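Long-range contacts in biotin transporter BioY (Lactococcus lactis subsp. cremoris, PDB 4DVE), which binds biotin in the membrane as the S component of an ECF-type ABC transporter and probably associates with the energy-coupling complex that powers uptake: residues 60-66 with 193-197; 52-57 with 176-180. All coordinates share one frame. Residue numbers count along the deposited sequence, not the author numbering.

Contact 1 (60-66 with 193-197); sequences GLLGPKY and FELYF. With BNG (nonyl beta-D-glucopyranoside), chain F.
A glycine with positive phi breaks the regular turn of helix 52-80 where the C-terminal tail packs against it. Gly-63 (phi 77°, psi -178°) lies at a kink, the N atoms of Pro-64 and Lys-65 lacking bonds to the preceding turn; a CB here would fall 2.5 Å from Tyr-196 O. Opposite, residues 194-196 form a 3-10 turn beyond helix 170-189. The register pairs Leu-61 with Phe-193 (CA-CA 6.4 Å) and Gly-63 with Tyr-196 (5.1 Å). Leu-61 and Leu-62, both mt, make CH-pi contacts through CD2 atoms 4.3 Å from the ring centroids of Phe-193 and Tyr-196, respectively. Tyr-66 CD2 meets Tyr-196 CD1 obliquely at 3.9 Å. Tyr-22 stacks on Phe-193, and Thr-19 bonds the Tyr-196 hydroxyl, joining the tail to helix 13-33. Detergent lies beside the kink, Pro-64 CG being 2.8 Å from BNG O2. Carbonyls also meet ring carbons (Gly-60 O to Phe-197 CZ, 3.2 Å). Without hydrogen bonds between the segments, packing of aliphatic groups and carbonyls against aromatic rings joins tail and helix.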
# COMPACT_ATOMS: atom_id res chain seq x y z
N GLY A 60 -8.57 1.42 2.77
CA GLY A 60 -9.42 1.33 3.95
C GLY A 60 -9.96 2.67 4.41
O GLY A 60 -10.94 2.73 5.17
N LEU A 61 -9.30 3.75 3.98
CA LEU A 61 -9.77 5.10 4.30
C LEU A 61 -10.61 5.71 3.20
O LEU A 61 -11.66 6.26 3.46
CB LEU A 61 -8.60 6.04 4.63
CG LEU A 61 -7.98 5.79 6.00
CD1 LEU A 61 -6.67 6.58 6.19
CD2 LEU A 61 -9.02 6.07 7.09
N LEU A 62 -10.14 5.60 1.96
CA LEU A 62 -10.71 6.34 0.87
C LEU A 62 -11.44 5.47 -0.11
O LEU A 62 -11.93 5.96 -1.13
CB LEU A 62 -9.59 7.13 0.17
CG LEU A 62 -8.98 8.25 1.05
CD1 LEU A 62 -7.88 9.01 0.33
CD2 LEU A 62 -10.05 9.21 1.58
N GLY A 63 -11.46 4.16 0.15
CA GLY A 63 -12.20 3.22 -0.69
C GLY A 63 -11.49 2.90 -1.98
O GLY A 63 -10.35 3.35 -2.20
N PRO A 64 -12.14 2.08 -2.83
CA PRO A 64 -11.42 1.51 -3.96
C PRO A 64 -11.11 2.50 -5.08
O PRO A 64 -10.20 2.25 -5.87
CB PRO A 64 -12.36 0.41 -4.46
CG PRO A 64 -13.74 0.89 -4.05
CD PRO A 64 -13.51 1.53 -2.71
N LYS A 65 -11.83 3.61 -5.15
CA LYS A 65 -11.57 4.63 -6.19
C LYS A 65 -10.50 5.63 -5.76
O LYS A 65 -9.40 5.67 -6.33
CB LYS A 65 -12.87 5.35 -6.58
CG LYS A 65 -12.68 6.44 -7.65
CD LYS A 65 -14.02 7.03 -8.10
CE LYS A 65 -13.77 7.94 -9.31
NZ LYS A 65 -14.95 8.71 -9.81
N TYR A 66 -10.82 6.39 -4.72
CA TYR A 66 -9.94 7.46 -4.24
C TYR A 66 -8.68 6.95 -3.55
O TYR A 66 -7.63 7.59 -3.63
CB TYR A 66 -10.72 8.46 -3.38
CG TYR A 66 -11.79 9.14 -4.21
CD1 TYR A 66 -11.45 10.06 -5.21
CD2 TYR A 66 -13.12 8.83 -4.05
CE1 TYR A 66 -12.44 10.65 -6.00
CE2 TYR A 66 -14.10 9.39 -4.84
CZ TYR A 66 -13.75 10.29 -5.81
OH TYR A 66 -14.79 10.84 -6.55
N PHE A 193 -15.68 8.93 6.77
CA PHE A 193 -15.14 8.24 5.59
C PHE A 193 -16.18 7.33 4.97
O PHE A 193 -15.91 6.62 4.00
CB PHE A 193 -13.89 7.49 6.01
CG PHE A 193 -12.77 8.40 6.34
CD1 PHE A 193 -12.57 8.86 7.63
CD2 PHE A 193 -11.97 8.90 5.33
CE1 PHE A 193 -11.54 9.74 7.92
CE2 PHE A 193 -10.94 9.77 5.61
CZ PHE A 193 -10.73 10.20 6.91
N GLU A 194 -17.38 7.43 5.52
CA GLU A 194 -18.53 6.63 5.14
C GLU A 194 -18.91 6.82 3.67
O GLU A 194 -19.34 5.86 3.01
CB GLU A 194 -19.68 7.00 6.11
CG GLU A 194 -21.09 6.91 5.58
CD GLU A 194 -21.47 7.95 4.56
OE1 GLU A 194 -21.17 9.16 4.72
OE2 GLU A 194 -22.10 7.54 3.56
N LEU A 195 -18.71 8.03 3.15
CA LEU A 195 -18.99 8.36 1.75
C LEU A 195 -18.29 7.37 0.81
O LEU A 195 -18.86 6.97 -0.21
CB LEU A 195 -18.49 9.79 1.43
CG LEU A 195 -18.71 10.41 0.03
CD1 LEU A 195 -20.18 10.40 -0.36
CD2 LEU A 195 -18.13 11.84 -0.07
N TYR A 196 -17.06 6.97 1.15
CA TYR A 196 -16.23 6.17 0.23
C TYR A 196 -16.61 4.69 0.19
O TYR A 196 -16.10 3.95 -0.66
CB TYR A 196 -14.73 6.37 0.55
CG TYR A 196 -14.42 7.84 0.62
CD1 TYR A 196 -14.62 8.67 -0.48
CD2 TYR A 196 -14.08 8.44 1.83
CE1 TYR A 196 -14.44 10.05 -0.38
CE2 TYR A 196 -13.91 9.82 1.94
CZ TYR A 196 -14.07 10.63 0.83
OH TYR A 196 -13.89 12.01 0.95
N PHE A 197 -17.47 4.25 1.11
CA PHE A 197 -17.86 2.84 1.20
C PHE A 197 -19.35 2.61 0.98
O PHE A 197 -19.86 1.53 1.23
CB PHE A 197 -17.42 2.26 2.56
CG PHE A 197 -15.95 2.30 2.73
CD1 PHE A 197 -15.16 1.34 2.12
CD2 PHE A 197 -15.34 3.36 3.38
CE1 PHE A 197 -13.79 1.40 2.21
CE2 PHE A 197 -13.96 3.41 3.48
CZ PHE A 197 -13.19 2.42 2.89
C1 BNG F . -14.74 0.75 -8.43
C2 BNG F . -15.79 0.98 -7.34
C3 BNG F . -16.32 -0.34 -6.81
C4 BNG F . -16.73 -1.27 -7.95
C5 BNG F . -15.63 -1.36 -9.00
C6 BNG F . -16.07 -2.22 -10.18
C1' BNG F . -13.17 1.88 -9.78
C2' BNG F . -12.09 2.82 -9.25
C3' BNG F . -11.21 3.33 -10.39
C4' BNG F . -9.75 3.40 -9.96
C5' BNG F . -9.08 4.66 -10.50
C6' BNG F . -7.72 4.35 -11.11
C7' BNG F . -6.72 5.45 -10.81
C8' BNG F . -5.41 5.23 -11.57
C9' BNG F . -4.37 6.25 -11.17
O1 BNG F . -14.34 2.01 -8.97
O2 BNG F . -15.20 1.73 -6.27
O3 BNG F . -17.45 -0.10 -5.96
O4 BNG F . -17.01 -2.57 -7.43
O5 BNG F . -15.30 -0.05 -9.47
O6 BNG F . -15.90 -1.49 -11.40

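Contact 2 (52-57 with 176-180); sequences NMGIMM and KAILT. With BTN (biotin), chain D.
Helices 52-57 and 176-180 run in broadly the same direction, crossing at -41° with axes 9.3 Å apart; CA atoms pair Met-53 with Lys-176 at 5.4 Å and Met-57 with Thr-180 at 5.6 Å. Lys-176 leaves the backbone in m, chi2 and chi4 near t but chi3 at -144°, between wells, so its nearly extended chain carries NZ to Asn-52 OD1, a 2.9 Å hydrogen bond. Asn-52 adopts p, which brings its amide to that ammonium. This is part of the biotin site of the six-helix S component: NZ also bonds weakly to BTN O3 at 2.9 Å, while Asp-173 forms a salt bridge with Lys-176 and accepts a bond from Asn-52 ND2. Further along, Met-53, Met-56 and Met-57 are selenomethionines. Met-53 (t) sends SE to 4.2 Å from Leu-179 CB; Met-56 (m) points toward the partner helix, SE 4.1 Å from Ala-177 CB. Thr-180 (m) OG1 donates to Lys-176 O (2.8 Å) and lies 3.6 Å from Met-53 CG and Met-56 CB and 3.5 Å from Met-57 CG.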
# COMPACT_ATOMS: atom_id res chain seq x y z
N ASN A 52 5.26 0.77 2.42
CA ASN A 52 4.15 -0.06 2.04
C ASN A 52 2.96 -0.01 3.02
O ASN A 52 1.84 -0.31 2.64
CB ASN A 52 4.56 -1.51 1.71
CG ASN A 52 5.17 -2.23 2.89
OD1 ASN A 52 5.95 -1.64 3.64
ND2 ASN A 52 4.82 -3.52 3.05
N MSE A 53 3.19 0.40 4.26
CA MSE A 53 2.07 0.58 5.20
C MSE A 53 1.05 1.62 4.69
O MSE A 53 -0.18 1.47 4.87
CB MSE A 53 2.62 0.99 6.56
CG MSE A 53 1.48 1.13 7.57
SE MSE A 53 2.18 1.45 9.40
CE MSE A 53 2.74 3.31 9.12
N GLY A 54 1.55 2.72 4.13
CA GLY A 54 0.67 3.77 3.63
C GLY A 54 -0.19 3.28 2.47
O GLY A 54 -1.34 3.72 2.30
N ILE A 55 0.39 2.40 1.66
CA ILE A 55 -0.30 1.77 0.56
C ILE A 55 -1.46 0.94 1.11
O ILE A 55 -2.53 0.93 0.53
CB ILE A 55 0.62 0.83 -0.27
CG1 ILE A 55 1.87 1.57 -0.77
CG2 ILE A 55 -0.17 0.24 -1.44
CD1 ILE A 55 1.58 2.85 -1.54
N MSE A 56 -1.23 0.27 2.23
CA MSE A 56 -2.24 -0.57 2.86
C MSE A 56 -3.40 0.22 3.40
O MSE A 56 -4.55 -0.25 3.35
CB MSE A 56 -1.66 -1.35 4.05
CG MSE A 56 -0.67 -2.39 3.61
SE MSE A 56 0.02 -3.37 5.19
CE MSE A 56 1.84 -3.76 4.52
N MSE A 57 -3.11 1.40 3.95
CA MSE A 57 -4.14 2.24 4.57
C MSE A 57 -5.07 2.96 3.61
O MSE A 57 -6.22 3.27 3.98
CB MSE A 57 -3.45 3.33 5.38
CG MSE A 57 -2.75 2.79 6.63
SE MSE A 57 -1.50 4.15 7.35
CE MSE A 57 -2.84 5.59 7.53
N LYS A 176 2.70 -3.95 10.20
CA LYS A 176 2.15 -2.84 9.39
C LYS A 176 0.67 -3.03 9.14
O LYS A 176 -0.07 -2.07 9.19
CB LYS A 176 2.86 -2.66 8.05
CG LYS A 176 4.32 -2.21 8.16
CD LYS A 176 5.07 -2.44 6.84
CE LYS A 176 6.51 -2.86 7.02
NZ LYS A 176 7.15 -3.23 5.73
N ALA A 177 0.25 -4.25 8.83
CA ALA A 177 -1.16 -4.54 8.56
C ALA A 177 -2.02 -4.34 9.83
O ALA A 177 -3.15 -3.83 9.74
CB ALA A 177 -1.33 -5.96 8.01
N ILE A 178 -1.48 -4.76 10.99
CA ILE A 178 -2.17 -4.62 12.27
C ILE A 178 -2.33 -3.14 12.60
O ILE A 178 -3.41 -2.69 13.03
CB ILE A 178 -1.43 -5.25 13.48
CG1 ILE A 178 -1.23 -6.77 13.39
CG2 ILE A 178 -2.14 -4.95 14.78
CD1 ILE A 178 -2.33 -7.55 12.74
N LEU A 179 -1.24 -2.38 12.46
CA LEU A 179 -1.29 -0.94 12.74
C LEU A 179 -2.23 -0.24 11.76
O LEU A 179 -2.91 0.73 12.14
CB LEU A 179 0.11 -0.31 12.66
CG LEU A 179 1.05 -0.63 13.83
CD1 LEU A 179 2.50 -0.26 13.50
CD2 LEU A 179 0.56 0.08 15.09
N THR A 180 -2.23 -0.71 10.51
CA THR A 180 -3.17 -0.21 9.50
C THR A 180 -4.63 -0.33 9.97
O THR A 180 -5.37 0.65 9.96
CB THR A 180 -3.00 -0.91 8.13
OG1 THR A 180 -1.75 -0.49 7.53
CG2 THR A 180 -4.17 -0.57 7.18
C11 BTN D . 11.20 0.61 -3.55
O11 BTN D . 11.18 1.67 -2.88
O12 BTN D . 12.00 0.48 -4.49
C10 BTN D . 10.23 -0.55 -3.24
C9 BTN D . 10.71 -1.45 -2.09
C8 BTN D . 9.72 -2.62 -1.88
C7 BTN D . 10.00 -3.35 -0.56
C2 BTN D . 9.04 -4.49 -0.30
S1 BTN D . 7.37 -3.87 0.01
C6 BTN D . 6.90 -5.42 0.75
C5 BTN D . 8.13 -5.98 1.50
N1 BTN D . 8.15 -5.53 2.86
C3 BTN D . 9.17 -4.73 3.14
O3 BTN D . 9.42 -4.23 4.23
N2 BTN D . 9.90 -4.59 2.02
C4 BTN D . 9.39 -5.36 0.91

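Both contacts draw on the same long helix, 52-80: contact 2 takes its first turns and contact 1 begins after a gap of two residues. The partners follow in the same order, first helix 170-189 and then the tail beyond it, and the centres of the two contacts lie about 15 Å apart. The centre of contact 2, about 7 Å from the centre of the chain, lies where Asn-52 and Lys-176 form part of the biotin pocket; that of contact 1 is about 14 Å out, beside bound detergent. Val-184 of helix 170-189 touches both Met-57 and Leu-61, bridging the apolar packing from one contact to the next. Across the segments, contact 2 holds one hydrogen bond, at the biotin end, and contact 1 has none.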